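Local coordinates for DNA primase (Helicobacter pylori, PDB 4EHS) that makes short RNA primers for DNA replication and stimulates the DnaB helicase, which it binds through this C-terminal domain, at the interface of chains A and B. Sequence-based numbering; all coordinates share one arbitrary frame. Chains: chain A/B, DNA primase.

The interface of chains A and B. Residues chain A 45, 48, 71-73; chain B 123-124, 127.
The DnaG helicase-binding domain is a dimer in solution, and this pairing probably represents it: the first turns of helix 122-140 of chain B rest against the end of helix 64-71 of chain A and the loop after it; a two-fold twin repeats the contact with the chains exchanged. The close-packed part is built around B:Ile127. With CG1 anti to its carbonyl carbon (chi1 -68°) and chi2 extended at 175°, the CG1 branch pushes its CD1 methyl forward, tip first, to lie 3.9 Å from A:Cys71 CA. The methyl also reaches A:Arg45 NH2, at 3.4 Å, its branch crossing the arginine chain at about a right angle, while A:Leu48 CD2 stands further back at 4.2 Å. Within chain A both faces of the guanidinium are packed, which fixes its position and rotation: A:Leu48 CD2 sits 3.6 Å above the centre of one face, A:Glu73 CG lies toward the rim of the other, and the carbonyl A:Cys71 O meets its edge in plane. The nearby A:Glu73 carboxylate may partly offset the arginine charge, though its oxygens form no close pair with the guanidinium. Toward the start of the B helix the contact turns polar. B:Ser123 OG, anti to its carbonyl carbon, donates a hydrogen bond of 2.9 Å to A:Glu73 OE2, which accepts with its anti lone pair, the one turned away from the other carboxylate oxygen. Looser is the neighbouring pair, A:Gln72 and B:Glu124, which run side by side, pointing the same way, with amide and carboxylate planes 35° apart. The carboxylate of B:Glu124 lies beside the aliphatic stem of A:Gln72, its OE2 3.5 Å from A:Gln72 CG, and no hydrogen bond joins the two head groups.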
# COMPACT_ATOMS: atom_id res chain seq x y z
N ARG A 45 9.39 7.42 17.31
CA ARG A 45 8.27 7.77 16.40
C ARG A 45 8.80 7.85 14.98
O ARG A 45 7.99 7.77 14.03
CB ARG A 45 7.55 9.05 16.80
CG ARG A 45 6.04 9.04 16.44
CD ARG A 45 5.19 10.13 17.15
NE ARG A 45 3.90 10.40 16.49
CZ ARG A 45 2.77 9.69 16.67
NH1 ARG A 45 2.72 8.64 17.49
NH2 ARG A 45 1.66 10.01 15.99
N LEU A 48 7.59 4.96 13.13
CA LEU A 48 6.21 5.07 12.66
C LEU A 48 6.26 5.67 11.24
O LEU A 48 5.53 5.22 10.34
CB LEU A 48 5.38 5.95 13.61
CG LEU A 48 3.89 6.10 13.14
CD1 LEU A 48 3.17 4.75 13.12
CD2 LEU A 48 3.21 7.02 14.14
N CYS A 71 -1.54 6.53 16.17
CA CYS A 71 -1.58 7.29 14.93
C CYS A 71 -2.18 8.64 15.19
O CYS A 71 -1.76 9.64 14.56
CB CYS A 71 -2.42 6.55 13.90
SG CYS A 71 -1.47 5.26 13.18
N GLN A 72 -3.15 8.70 16.10
CA GLN A 72 -3.81 9.96 16.43
C GLN A 72 -3.20 10.59 17.68
O GLN A 72 -3.86 11.34 18.39
CB GLN A 72 -5.31 9.74 16.63
CG GLN A 72 -5.90 8.65 15.75
CD GLN A 72 -7.23 8.15 16.26
OE1 GLN A 72 -7.65 7.04 15.94
NE2 GLN A 72 -7.90 8.96 17.07
N GLU A 73 -1.93 10.28 17.94
CA GLU A 73 -1.24 10.81 19.10
C GLU A 73 -2.11 10.87 20.32
O GLU A 73 -2.06 11.88 21.04
CB GLU A 73 -0.59 12.20 18.87
CG GLU A 73 0.86 12.14 18.56
CD GLU A 73 1.41 13.47 18.05
OE1 GLU A 73 2.57 13.75 18.37
OE2 GLU A 73 0.67 14.21 17.35
N SER B 123 -3.46 15.57 14.21
CA SER B 123 -2.34 14.68 14.23
C SER B 123 -2.34 13.76 13.05
O SER B 123 -1.28 13.40 12.56
CB SER B 123 -2.27 13.85 15.53
OG SER B 123 -2.06 14.75 16.61
N GLU B 124 -3.52 13.39 12.57
CA GLU B 124 -3.56 12.49 11.43
C GLU B 124 -3.20 13.21 10.11
O GLU B 124 -2.48 12.65 9.30
CB GLU B 124 -4.92 11.82 11.37
CG GLU B 124 -5.25 11.04 12.64
CD GLU B 124 -6.72 10.60 12.65
OE1 GLU B 124 -7.12 9.98 11.67
OE2 GLU B 124 -7.48 10.91 13.61
N ILE B 127 0.54 13.22 9.99
CA ILE B 127 1.15 11.95 9.59
C ILE B 127 0.98 11.71 8.06
O ILE B 127 1.97 11.36 7.38
CB ILE B 127 0.59 10.77 10.43
CG1 ILE B 127 1.05 10.93 11.85
CG2 ILE B 127 1.03 9.46 9.88
CD1 ILE B 127 0.46 9.88 12.80